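Local coordinates for NAD-dependent aldehyde dehydrogenase (Burkholderia multivorans, PDB 5UJU), which probably oxidises aldehydes to carboxylic acids with NAD+ as the electron acceptor, at residues 288-293 with 309-314; 205-210 with 234-239; 313-318 with 551-556; 101-106 with 264-269. All coordinates share one frame; numbering follows the deposited sequence.

Contact 1: residues 288-293 with 309-314; sequences PEIKLI and AHQAQV
The CD2 methyl of L292 lies over one face of the Q313 side-chain amide, 3.4 Å from CD of Q313, the two running side by side; the side-chain amide of N552 lies on the opposite face. The rim of the Q313 amide serves outside partners: OE1 accepts from Y315 OH and NE2 donates to the backbone O of N552. The other flat amide, that of Q311, works through its tip. Its NE2 donates to I290 O at 3.0 Å, with the oxygen 18° out of the amide plane, and also reaches A285 O, so two backbone carbonyls hold it; glutamine is long enough to span both. K291 NZ donates to P288 O at 3.2 Å and to a water, which donates to Q311 O. Beyond the turn A309–A312, the backbones pair: Q313 N meets K291 O at 2.9 Å and I293 N meets Q313 O at 2.8 Å. On the face of I293, small alanines leave room for its long branch, whose CD1 rests 3.7 Å from A309 CB while CG1 packs on A312 CB. Parallel strands connected through helix 299-308 form a beta-alpha-beta unit, consistent with the Rossmann-like NAD-binding domain of aldehyde dehydrogenases.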
loop_
_atom_site.group_PDB
_atom_site.type_symbol
_atom_site.label_atom_id
_atom_site.label_comp_id
_atom_site.label_asym_id
_atom_site.label_seq_id
_atom_site.Cartn_x
_atom_site.Cartn_y
_atom_site.Cartn_z
ATOM N N PRO A 288 8.668 5.216 -17.267
ATOM C CA PRO A 288 7.227 5.197 -16.976
ATOM C C PRO A 288 6.634 3.809 -17.010
ATOM O O PRO A 288 5.605 3.582 -16.359
ATOM C CB PRO A 288 6.622 6.104 -18.062
ATOM C CG PRO A 288 7.703 6.335 -19.059
ATOM C CD PRO A 288 9.011 6.174 -18.325
ATOM N N GLU A 289 7.258 2.866 -17.728
ATOM C CA GLU A 289 6.742 1.502 -17.791
ATOM C C GLU A 289 6.986 0.721 -16.511
ATOM O O GLU A 289 6.297 -0.272 -16.262
ATOM C CB GLU A 289 7.384 0.738 -18.959
ATOM C CG GLU A 289 7.129 1.327 -20.362
ATOM C CD GLU A 289 8.206 2.321 -20.811
ATOM O OE1 GLU A 289 8.970 2.845 -19.966
ATOM O OE2 GLU A 289 8.312 2.555 -22.024
ATOM N N ILE A 290 7.938 1.142 -15.684
ATOM C CA ILE A 290 8.240 0.420 -14.454
ATOM C C ILE A 290 7.254 0.906 -13.391
ATOM O O ILE A 290 7.300 2.064 -12.967
ATOM C CB ILE A 290 9.697 0.639 -14.032
ATOM C CG1 ILE A 290 10.628 0.120 -15.132
ATOM C CG2 ILE A 290 9.998 -0.033 -12.671
ATOM C CD1 ILE A 290 10.493 -1.383 -15.371
ATOM N N LYS A 291 6.333 0.031 -12.988
ATOM C CA LYS A 291 5.265 0.402 -12.069
ATOM C C LYS A 291 5.474 -0.120 -10.660
ATOM O O LYS A 291 4.816 0.367 -9.732
ATOM C CB LYS A 291 3.912 -0.124 -12.577
ATOM C CG LYS A 291 3.518 0.415 -13.941
ATOM C CD LYS A 291 3.342 1.906 -13.863
ATOM C CE LYS A 291 2.676 2.420 -15.119
ATOM N NZ LYS A 291 2.703 3.900 -15.135
ATOM N N LEU A 292 6.338 -1.113 -10.491
ATOM C CA LEU A 292 6.642 -1.701 -9.195
ATOM C C LEU A 292 8.153 -1.867 -9.106
ATOM O O LEU A 292 8.797 -2.214 -10.102
ATOM C CB LEU A 292 5.944 -3.061 -9.016
ATOM C CG LEU A 292 4.436 -3.178 -9.307
ATOM C CD1 LEU A 292 3.919 -4.584 -9.205
ATOM C CD2 LEU A 292 3.662 -2.319 -8.347
ATOM N N ILE A 293 8.723 -1.603 -7.933
ATOM C CA ILE A 293 10.152 -1.829 -7.700
ATOM C C ILE A 293 10.312 -2.499 -6.344
ATOM O O ILE A 293 9.792 -1.990 -5.343
ATOM C CB ILE A 293 10.964 -0.518 -7.733
ATOM C CG1 ILE A 293 10.806 0.206 -9.075
ATOM C CG2 ILE A 293 12.461 -0.789 -7.386
ATOM C CD1 ILE A 293 11.494 1.579 -9.120
ATOM N N ALA A 309 11.527 7.517 -7.895
ATOM C CA ALA A 309 10.707 6.699 -8.795
ATOM C C ALA A 309 9.240 6.891 -8.406
ATOM O O ALA A 309 8.559 5.992 -7.913
ATOM C CB ALA A 309 11.122 5.241 -8.722
ATOM N N HIS A 310 8.764 8.122 -8.616
ATOM C CA HIS A 310 7.433 8.493 -8.163
ATOM C C HIS A 310 6.346 7.796 -8.960
ATOM O O HIS A 310 5.189 7.803 -8.528
ATOM C CB HIS A 310 7.260 10.017 -8.212
ATOM C CG HIS A 310 7.574 10.623 -9.543
ATOM N ND1 HIS A 310 6.782 10.430 -10.655
ATOM C CD2 HIS A 310 8.592 11.422 -9.941
ATOM C CE1 HIS A 310 7.302 11.076 -11.684
ATOM N NE2 HIS A 310 8.399 11.688 -11.277
ATOM N N GLN A 311 6.683 7.231 -10.129
ATOM C CA GLN A 311 5.703 6.533 -10.947
ATOM C C GLN A 311 5.496 5.086 -10.508
ATOM O O GLN A 311 4.600 4.419 -11.027
ATOM C CB GLN A 311 6.123 6.581 -12.424
ATOM C CG GLN A 311 7.027 5.437 -12.861
ATOM C CD GLN A 311 8.428 5.481 -12.274
ATOM O OE1 GLN A 311 8.864 6.484 -11.692
ATOM N NE2 GLN A 311 9.132 4.363 -12.384
ATOM N N ALA A 312 6.285 4.589 -9.564
ATOM C CA ALA A 312 6.220 3.195 -9.167
ATOM C C ALA A 312 5.852 3.083 -7.695
ATOM O O ALA A 312 6.032 4.024 -6.917
ATOM C CB ALA A 312 7.555 2.490 -9.413
ATOM N N GLN A 313 5.322 1.916 -7.334
ATOM C CA GLN A 313 5.252 1.483 -5.941
ATOM C C GLN A 313 6.583 0.851 -5.577
ATOM O O GLN A 313 7.007 -0.112 -6.225
ATOM C CB GLN A 313 4.157 0.454 -5.748
ATOM C CG GLN A 313 2.804 0.941 -6.025
ATOM C CD GLN A 313 1.920 -0.223 -6.347
ATOM O OE1 GLN A 313 2.098 -1.321 -5.815
ATOM N NE2 GLN A 313 1.015 -0.024 -7.272
ATOM N N VAL A 314 7.252 1.394 -4.562
ATOM C CA VAL A 314 8.612 1.009 -4.209
ATOM C C VAL A 314 8.605 0.294 -2.861
ATOM O O VAL A 314 8.105 0.834 -1.865
ATOM C CB VAL A 314 9.540 2.232 -4.187
ATOM C CG1 VAL A 314 10.972 1.810 -3.900
ATOM C CG2 VAL A 314 9.465 2.952 -5.514
HETATM O O HOH W 1 2.726 5.045 -12.587
#

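Contact 2: residues 205-210 with 234-239; sequences RGTGLV and TVIVKP
T234 OG1 is held by two groups: the hydroxyl of T207 comes within hydrogen-bonding distance, OG1 to OG1 2.8 Å, and NE2 of Q108 donates to it from helix 97-132. A chi1 of 52° sets it between the backbone N and the carbonyl carbon, on the T207 side. Threonine suits both positions, since its branched CB favours a strand while the hydroxyl gives a buried polar group a partner on the shared face. The backbones pair in parallel. T234 N bonds G206 O, and G208 N then meets T234 O at 2.7 Å in an almost straight bond of 174°. The alternation continues through I236 N to G208 O, V210 N to I236 O and K238 N to V210 O. G206 adopts backbone angles at which a side chain would collide with the preceding carbonyl, hence glycine. Valines fill one face, V210 CG2 against V235 CG1 at 3.7 Å, and helix 217-230 covers them with L225. On the other face L209 CD1 approaches I236 CG2 at 4.3 Å, and A104 and I101 of helix 97-132 lie over T207, T234 and I236. K238 turns its NZ to D277 in a salt bridge and to P239 O. Helix 217-230 connects the two strands, giving a beta-alpha-beta crossover within a Rossmann-like sheet, consistent with the family's NAD-binding domain.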
loop_
_atom_site.group_PDB
_atom_site.type_symbol
_atom_site.label_atom_id
_atom_site.label_comp_id
_atom_site.label_asym_id
_atom_site.label_seq_id
_atom_site.Cartn_x
_atom_site.Cartn_y
_atom_site.Cartn_z
ATOM N N ARG A 205 -0.549 -3.987 -12.342
ATOM C CA ARG A 205 0.006 -2.650 -12.533
ATOM C C ARG A 205 0.777 -2.539 -13.849
ATOM O O ARG A 205 0.687 -1.525 -14.548
ATOM C CB ARG A 205 0.901 -2.289 -11.347
ATOM C CG ARG A 205 0.106 -2.036 -10.083
ATOM C CD ARG A 205 -0.659 -0.729 -10.178
ATOM N NE ARG A 205 -1.099 -0.304 -8.855
ATOM C CZ ARG A 205 -1.439 0.938 -8.535
ATOM N NH1 ARG A 205 -1.399 1.899 -9.455
ATOM N NH2 ARG A 205 -1.800 1.215 -7.281
ATOM N N GLY A 206 1.562 -3.554 -14.194
ATOM C CA GLY A 206 2.384 -3.459 -15.382
ATOM C C GLY A 206 3.668 -4.244 -15.255
ATOM O O GLY A 206 3.640 -5.448 -14.979
ATOM N N THR A 207 4.801 -3.585 -15.462
ATOM C CA THR A 207 6.093 -4.240 -15.344
ATOM C C THR A 207 6.727 -3.900 -14.003
ATOM O O THR A 207 6.885 -2.723 -13.659
ATOM C CB THR A 207 7.010 -3.841 -16.496
ATOM O OG1 THR A 207 6.441 -4.313 -17.723
ATOM C CG2 THR A 207 8.396 -4.456 -16.328
ATOM N N GLY A 208 7.108 -4.930 -13.264
ATOM C CA GLY A 208 7.816 -4.765 -12.011
ATOM C C GLY A 208 9.306 -4.953 -12.226
ATOM O O GLY A 208 9.734 -5.615 -13.178
ATOM N N LEU A 209 10.092 -4.320 -11.353
ATOM C CA LEU A 209 11.544 -4.398 -11.375
ATOM C C LEU A 209 12.012 -5.014 -10.058
ATOM O O LEU A 209 11.571 -4.593 -8.981
ATOM C CB LEU A 209 12.150 -3.002 -11.596
ATOM C CG LEU A 209 13.661 -2.823 -11.433
ATOM C CD1 LEU A 209 14.399 -3.604 -12.517
ATOM C CD2 LEU A 209 14.094 -1.322 -11.424
ATOM N N VAL A 210 12.866 -6.034 -10.142
ATOM C CA VAL A 210 13.454 -6.670 -8.963
ATOM C C VAL A 210 14.942 -6.351 -8.964
ATOM O O VAL A 210 15.666 -6.746 -9.886
ATOM C CB VAL A 210 13.200 -8.185 -8.924
ATOM C CG1 VAL A 210 13.942 -8.814 -7.743
ATOM C CG2 VAL A 210 11.708 -8.467 -8.787
ATOM N N THR A 234 4.378 -8.359 -15.252
ATOM C CA THR A 234 5.621 -8.845 -15.833
ATOM C C THR A 234 6.783 -8.325 -14.982
ATOM O O THR A 234 6.638 -7.350 -14.246
ATOM C CB THR A 234 5.766 -8.387 -17.286
ATOM O OG1 THR A 234 5.587 -6.968 -17.357
ATOM C CG2 THR A 234 4.727 -9.082 -18.208
ATOM N N VAL A 235 7.938 -8.993 -15.072
ATOM C CA VAL A 235 9.052 -8.725 -14.159
ATOM C C VAL A 235 10.368 -8.663 -14.926
ATOM O O VAL A 235 10.681 -9.567 -15.705
ATOM C CB VAL A 235 9.148 -9.799 -13.057
ATOM C CG1 VAL A 235 10.169 -9.400 -12.017
ATOM C CG2 VAL A 235 7.791 -10.029 -12.410
ATOM N N ILE A 236 11.164 -7.632 -14.659
ATOM C CA ILE A 236 12.566 -7.575 -15.068
ATOM C C ILE A 236 13.394 -7.797 -13.809
ATOM O O ILE A 236 13.247 -7.055 -12.823
ATOM C CB ILE A 236 12.927 -6.235 -15.736
ATOM C CG1 ILE A 236 12.114 -6.019 -17.032
ATOM C CG2 ILE A 236 14.420 -6.159 -16.013
ATOM C CD1 ILE A 236 12.199 -4.602 -17.583
ATOM N N VAL A 237 14.209 -8.848 -13.811
ATOM C CA VAL A 237 15.044 -9.193 -12.662
ATOM C C VAL A 237 16.446 -8.668 -12.926
ATOM O O VAL A 237 17.104 -9.095 -13.885
ATOM C CB VAL A 237 15.059 -10.707 -12.407
ATOM C CG1 VAL A 237 15.942 -11.038 -11.213
ATOM C CG2 VAL A 237 13.639 -11.231 -12.192
ATOM N N LYS A 238 16.893 -7.732 -12.086
ATOM C CA LYS A 238 18.215 -7.118 -12.176
ATOM C C LYS A 238 19.023 -7.527 -10.954
ATOM O O LYS A 238 18.958 -6.853 -9.915
ATOM C CB LYS A 238 18.095 -5.590 -12.254
ATOM C CG LYS A 238 19.277 -4.885 -12.930
ATOM C CD LYS A 238 20.594 -4.992 -12.170
ATOM C CE LYS A 238 20.539 -4.236 -10.833
ATOM N NZ LYS A 238 21.859 -4.372 -10.132
ATOM N N PRO A 239 19.792 -8.610 -11.008
ATOM C CA PRO A 239 20.520 -9.035 -9.807
ATOM C C PRO A 239 21.672 -8.096 -9.484
ATOM O O PRO A 239 22.147 -7.315 -10.310
ATOM C CB PRO A 239 21.041 -10.441 -10.155
ATOM C CG PRO A 239 20.315 -10.840 -11.448
ATOM C CD PRO A 239 19.944 -9.558 -12.128
#

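Contact 3: residues 313-318 with 551-556; sequences QVYTEK and ANRFRV
Y315 turns CG anti to its carbonyl carbon (chi1 -51°), and the R553 chain runs extended from CG to NE before chi4 (-109°) places CZ. Ring and guanidinium lie face to face in a cation-pi stack that joins strand 313-317, part of the Rossmann-like sheet of the probable NAD-binding domain, to the chain entering strand 554-562. The planes differ by 18° and the centres are 3.9 Å apart. NH2 of R553 lies over the middle of the ring, 3.3 Å from CD2 of Y315, whereas the ring atom CE2 sits toward the rim of the guanidinium. Arginine suits the place because its flat cation can lie on an aromatic face and still spend its N-H groups around the edge: NH1 makes salt bridges with D294 and D228, and NE bonds F549 O. Tyrosine adds a hydroxyl that both donates and accepts. Its OH donates to OE1 of Q313 at 2.9 Å, in the carbonyl plane and on a lone pair, which, with the NE2 bond, helps set the rotation of that amide. Q313 NE2 donates to N552 O at 2.8 Å, a bent bond from above the carbonyl plane. The N552 amide stacks on the face of the Q313 amide away from L292, and its OD1 accepts from R205. The dimer interface is close: R555 forms a salt bridge with D546 of the second subunit. Two waters each donate to Y315 OH, one at 2.7 Å while accepting from N552 N, the other at 2.9 Å while accepting from N552 ND2 at 3.3 Å.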
loop_
_atom_site.group_PDB
_atom_site.type_symbol
_atom_site.label_atom_id
_atom_site.label_comp_id
_atom_site.label_asym_id
_atom_site.label_seq_id
_atom_site.Cartn_x
_atom_site.Cartn_y
_atom_site.Cartn_z
ATOM N N GLN A 313 5.322 1.916 -7.334
ATOM C CA GLN A 313 5.252 1.483 -5.941
ATOM C C GLN A 313 6.583 0.851 -5.577
ATOM O O GLN A 313 7.007 -0.112 -6.225
ATOM C CB GLN A 313 4.157 0.454 -5.748
ATOM C CG GLN A 313 2.804 0.941 -6.025
ATOM C CD GLN A 313 1.920 -0.223 -6.347
ATOM O OE1 GLN A 313 2.098 -1.321 -5.815
ATOM N NE2 GLN A 313 1.015 -0.024 -7.272
ATOM N N VAL A 314 7.252 1.394 -4.562
ATOM C CA VAL A 314 8.612 1.009 -4.209
ATOM C C VAL A 314 8.605 0.294 -2.861
ATOM O O VAL A 314 8.105 0.834 -1.865
ATOM C CB VAL A 314 9.540 2.232 -4.187
ATOM C CG1 VAL A 314 10.972 1.810 -3.900
ATOM C CG2 VAL A 314 9.465 2.952 -5.514
ATOM N N TYR A 315 9.163 -0.916 -2.835
ATOM C CA TYR A 315 9.317 -1.714 -1.624
ATOM C C TYR A 315 10.801 -1.897 -1.368
ATOM O O TYR A 315 11.527 -2.357 -2.251
ATOM C CB TYR A 315 8.634 -3.069 -1.775
ATOM C CG TYR A 315 7.206 -2.947 -2.260
ATOM C CD1 TYR A 315 6.158 -2.836 -1.352
ATOM C CD2 TYR A 315 6.908 -2.935 -3.620
ATOM C CE1 TYR A 315 4.854 -2.722 -1.768
ATOM C CE2 TYR A 315 5.597 -2.810 -4.060
ATOM C CZ TYR A 315 4.574 -2.700 -3.125
ATOM O OH TYR A 315 3.267 -2.588 -3.525
ATOM N N THR A 316 11.259 -1.526 -0.171
ATOM C CA THR A 316 12.691 -1.467 0.082
ATOM C C THR A 316 13.042 -2.242 1.338
ATOM O O THR A 316 12.262 -2.269 2.301
ATOM C CB THR A 316 13.204 -0.023 0.236
ATOM O OG1 THR A 316 12.491 0.633 1.297
ATOM C CG2 THR A 316 13.044 0.773 -1.066
ATOM N N GLU A 317 14.212 -2.888 1.283
ATOM C CA GLU A 317 14.956 -3.415 2.427
ATOM C C GLU A 317 16.291 -2.689 2.461
ATOM O O GLU A 317 17.056 -2.760 1.492
ATOM C CB GLU A 317 15.205 -4.919 2.309
ATOM C CG GLU A 317 13.977 -5.800 2.194
ATOM C CD GLU A 317 13.420 -6.153 3.555
ATOM O OE1 GLU A 317 14.192 -6.072 4.536
ATOM O OE2 GLU A 317 12.232 -6.533 3.645
ATOM N N LYS A 318 16.572 -1.998 3.564
ATOM C CA LYS A 318 17.747 -1.144 3.680
ATOM C C LYS A 318 18.558 -1.565 4.914
ATOM O O LYS A 318 18.337 -2.626 5.495
ATOM C CB LYS A 318 17.314 0.329 3.709
ATOM C CG LYS A 318 16.499 0.749 2.447
ATOM C CD LYS A 318 15.714 2.053 2.646
ATOM C CE LYS A 318 14.498 1.876 3.540
ATOM N NZ LYS A 318 13.680 3.128 3.581
ATOM N N ALA A 551 -1.295 -5.917 -1.752
ATOM C CA ALA A 551 -2.629 -5.444 -2.118
ATOM C C ALA A 551 -2.610 -4.325 -3.147
ATOM O O ALA A 551 -3.639 -4.070 -3.781
ATOM C CB ALA A 551 -3.388 -4.960 -0.880
ATOM N N ASN A 552 -1.489 -3.638 -3.312
ATOM C CA ASN A 552 -1.396 -2.552 -4.275
ATOM C C ASN A 552 -0.806 -2.990 -5.615
ATOM O O ASN A 552 -0.639 -2.150 -6.496
ATOM C CB ASN A 552 -0.549 -1.410 -3.712
ATOM C CG ASN A 552 -1.104 -0.052 -4.056
ATOM O OD1 ASN A 552 -2.204 0.069 -4.602
ATOM N ND2 ASN A 552 -0.346 0.988 -3.740
ATOM N N ARG A 553 -0.425 -4.260 -5.773
ATOM C CA ARG A 553 0.241 -4.683 -7.008
ATOM C C ARG A 553 -0.733 -5.028 -8.125
ATOM O O ARG A 553 -0.295 -5.281 -9.256
ATOM C CB ARG A 553 1.161 -5.881 -6.734
ATOM C CG ARG A 553 2.197 -5.615 -5.601
ATOM C CD ARG A 553 3.170 -6.789 -5.453
ATOM N NE ARG A 553 4.067 -6.597 -4.314
ATOM C CZ ARG A 553 5.367 -6.318 -4.400
ATOM N NH1 ARG A 553 5.971 -6.203 -5.583
ATOM N NH2 ARG A 553 6.072 -6.149 -3.283
ATOM N N PHE A 554 -2.030 -5.045 -7.839
ATOM C CA PHE A 554 -3.075 -5.188 -8.846
ATOM C C PHE A 554 -4.106 -4.113 -8.557
ATOM O O PHE A 554 -4.140 -3.542 -7.457
ATOM C CB PHE A 554 -3.748 -6.580 -8.803
ATOM C CG PHE A 554 -4.483 -6.833 -7.516
ATOM C CD1 PHE A 554 -5.845 -6.563 -7.409
ATOM C CD2 PHE A 554 -3.802 -7.275 -6.392
ATOM C CE1 PHE A 554 -6.518 -6.760 -6.211
ATOM C CE2 PHE A 554 -4.469 -7.464 -5.186
ATOM C CZ PHE A 554 -5.826 -7.211 -5.095
ATOM N N ARG A 555 -4.938 -3.826 -9.556
ATOM C CA ARG A 555 -6.080 -2.944 -9.389
ATOM C C ARG A 555 -7.316 -3.669 -9.910
ATOM O O ARG A 555 -7.221 -4.752 -10.495
ATOM C CB ARG A 555 -5.868 -1.596 -10.099
ATOM C CG ARG A 555 -4.609 -0.810 -9.682
ATOM C CD ARG A 555 -4.766 -0.064 -8.337
ATOM N NE ARG A 555 -4.778 -0.989 -7.205
ATOM C CZ ARG A 555 -5.461 -0.797 -6.083
ATOM N NH1 ARG A 555 -6.192 0.295 -5.930
ATOM N NH2 ARG A 555 -5.426 -1.715 -5.118
ATOM N N VAL A 556 -8.488 -3.093 -9.646
ATOM C CA VAL A 556 -9.771 -3.649 -10.083
ATOM C C VAL A 556 -10.462 -2.613 -10.961
ATOM O O VAL A 556 -10.723 -1.488 -10.511
ATOM C CB VAL A 556 -10.661 -4.039 -8.893
ATOM C CG1 VAL A 556 -11.931 -4.725 -9.365
ATOM C CG2 VAL A 556 -9.898 -4.952 -7.940
HETATM O O HOH W 2 1.301 -4.059 -2.388
HETATM O O HOH W 3 2.429 -0.029 -2.368
#

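Contact 4: residues 101-106 with 264-269; sequences IAAAAA and DPNVVT
An Asx turn at D264, which opens the short 3-10 segment 265-267, packs against one side of the long helix 97-132, with N266 against A103 and D264 beside A103 and A106. OD1 of D264 accepts from the backbone N of N266 at 2.9 Å, the donor standing 45° above the carboxylate plane. A chi1 of -175° carries CG of D264 away from the backbone N toward the helix; OD2 is the oxygen that meets the waters there. Aspartate suits this start because one carboxylate oxygen closes the turn while the other serves water. P265 fits the next place, where its fixed phi is compatible with the 3-10 conformation and V267 N bonds D264 O across it. Direct contact is by packing alone. The CB of A103 lies against the amide of N266, 3.8 Å from ND2, and N266 O comes within 3.7 Å of A104 CA. Alanine is apt here, since a short side chain lets the loop come close to the helix backbone. N266 has its polar ends divided: OD1 accepts from R255 of helix 245-260, and ND2 faces a bridging water. That water donates to A103 O at 2.8 Å and to D264 OD2 at 2.6 Å while accepting from ND2 of N266 at 2.8 Å, so three polar groups hold it between loop and helix. Strand 268-270 follows and pairs with strand 234-238. A second water donates to OD2 of D264 at 2.8 Å and makes a weak, long bond of 3.4 Å to A106 O.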
loop_
_atom_site.group_PDB
_atom_site.type_symbol
_atom_site.label_atom_id
_atom_site.label_comp_id
_atom_site.label_asym_id
_atom_site.label_seq_id
_atom_site.Cartn_x
_atom_site.Cartn_y
_atom_site.Cartn_z
ATOM N N ILE A 101 12.168 -3.835 -21.506
ATOM C CA ILE A 101 10.883 -3.184 -21.273
ATOM C C ILE A 101 9.925 -3.450 -22.437
ATOM O O ILE A 101 8.734 -3.730 -22.227
ATOM C CB ILE A 101 11.079 -1.679 -21.037
ATOM C CG1 ILE A 101 11.642 -1.427 -19.631
ATOM C CG2 ILE A 101 9.767 -0.922 -21.264
ATOM C CD1 ILE A 101 12.008 0.012 -19.388
ATOM N N ALA A 102 10.420 -3.374 -23.676
ATOM C CA ALA A 102 9.537 -3.668 -24.822
ATOM C C ALA A 102 9.085 -5.126 -24.805
ATOM O O ALA A 102 7.913 -5.427 -25.071
ATOM C CB ALA A 102 10.225 -3.341 -26.150
ATOM N N ALA A 103 9.999 -6.047 -24.491
ATOM C CA ALA A 103 9.626 -7.462 -24.488
ATOM C C ALA A 103 8.606 -7.770 -23.390
ATOM O O ALA A 103 7.665 -8.548 -23.605
ATOM C CB ALA A 103 10.872 -8.336 -24.354
ATOM N N ALA A 104 8.764 -7.163 -22.212
ATOM C CA ALA A 104 7.763 -7.333 -21.166
ATOM C C ALA A 104 6.422 -6.775 -21.619
ATOM O O ALA A 104 5.373 -7.404 -21.422
ATOM C CB ALA A 104 8.232 -6.649 -19.872
ATOM N N ALA A 105 6.441 -5.594 -22.244
ATOM C CA ALA A 105 5.204 -4.989 -22.715
ATOM C C ALA A 105 4.507 -5.888 -23.726
ATOM O O ALA A 105 3.280 -6.028 -23.691
ATOM C CB ALA A 105 5.478 -3.614 -23.327
ATOM N N ALA A 106 5.267 -6.515 -24.628
ATOM C CA ALA A 106 4.622 -7.407 -25.592
ATOM C C ALA A 106 4.056 -8.645 -24.902
ATOM O O ALA A 106 3.059 -9.209 -25.361
ATOM C CB ALA A 106 5.602 -7.791 -26.708
ATOM N N ASP A 264 4.092 -15.913 -23.224
ATOM C CA ASP A 264 5.341 -15.334 -23.700
ATOM C C ASP A 264 6.367 -15.452 -22.578
ATOM O O ASP A 264 6.137 -14.910 -21.488
ATOM C CB ASP A 264 5.097 -13.873 -24.108
ATOM C CG ASP A 264 6.325 -13.198 -24.731
ATOM O OD1 ASP A 264 7.475 -13.663 -24.547
ATOM O OD2 ASP A 264 6.130 -12.156 -25.394
ATOM N N PRO A 265 7.466 -16.191 -22.763
ATOM C CA PRO A 265 8.443 -16.308 -21.670
ATOM C C PRO A 265 9.002 -14.972 -21.227
ATOM O O PRO A 265 9.522 -14.885 -20.111
ATOM C CB PRO A 265 9.535 -17.217 -22.256
ATOM C CG PRO A 265 9.398 -17.067 -23.747
ATOM C CD PRO A 265 7.907 -16.907 -23.975
ATOM N N ASN A 266 8.914 -13.930 -22.065
ATOM C CA ASN A 266 9.383 -12.612 -21.652
ATOM C C ASN A 266 8.504 -11.959 -20.590
ATOM O O ASN A 266 8.750 -10.797 -20.255
ATOM C CB ASN A 266 9.499 -11.703 -22.868
ATOM C CG ASN A 266 10.565 -12.179 -23.812
ATOM O OD1 ASN A 266 11.577 -12.715 -23.374
ATOM N ND2 ASN A 266 10.336 -12.018 -25.117
ATOM N N VAL A 267 7.483 -12.642 -20.072
ATOM C CA VAL A 267 6.894 -12.203 -18.809
ATOM C C VAL A 267 7.986 -12.017 -17.753
ATOM O O VAL A 267 7.907 -11.095 -16.935
ATOM C CB VAL A 267 5.796 -13.197 -18.356
ATOM C CG1 VAL A 267 5.392 -12.947 -16.892
ATOM C CG2 VAL A 267 4.566 -13.047 -19.261
ATOM N N VAL A 268 9.054 -12.826 -17.798
ATOM C CA VAL A 268 10.194 -12.674 -16.885
ATOM C C VAL A 268 11.484 -12.615 -17.697
ATOM O O VAL A 268 11.776 -13.536 -18.472
ATOM C CB VAL A 268 10.266 -13.816 -15.859
ATOM C CG1 VAL A 268 11.501 -13.652 -14.973
ATOM C CG2 VAL A 268 9.000 -13.845 -15.022
ATOM N N THR A 269 12.268 -11.546 -17.506
ATOM C CA THR A 269 13.553 -11.389 -18.181
ATOM C C THR A 269 14.652 -11.094 -17.166
ATOM O O THR A 269 14.388 -10.725 -16.016
ATOM C CB THR A 269 13.525 -10.272 -19.238
ATOM O OG1 THR A 269 13.052 -9.057 -18.650
ATOM C CG2 THR A 269 12.614 -10.663 -20.413
HETATM O O HOH W 4 8.076 -10.389 -25.689
HETATM O O HOH W 5 3.924 -12.012 -27.050
#

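All four contacts reach one sheet. Contacts 1 and 2 have centres about 10 Å apart, joined where L209 N lies 2.8 Å from L292 O, a probable hydrogen bond. Contact 3 shares Q313 and V314 with contact 1, its centre about 9 Å away, and R205 of contact 2 probably bonds N552 of contact 3. In the other direction, V235 N of contact 2 lies 2.8 Å from V267 O of contact 4, again a probable bond, with centres about 10 Å apart. Contacts 3 and 4 do not touch; their nearest atoms are about 12 Å apart. The sodium site at G348 and G458 involves no residue of these segments.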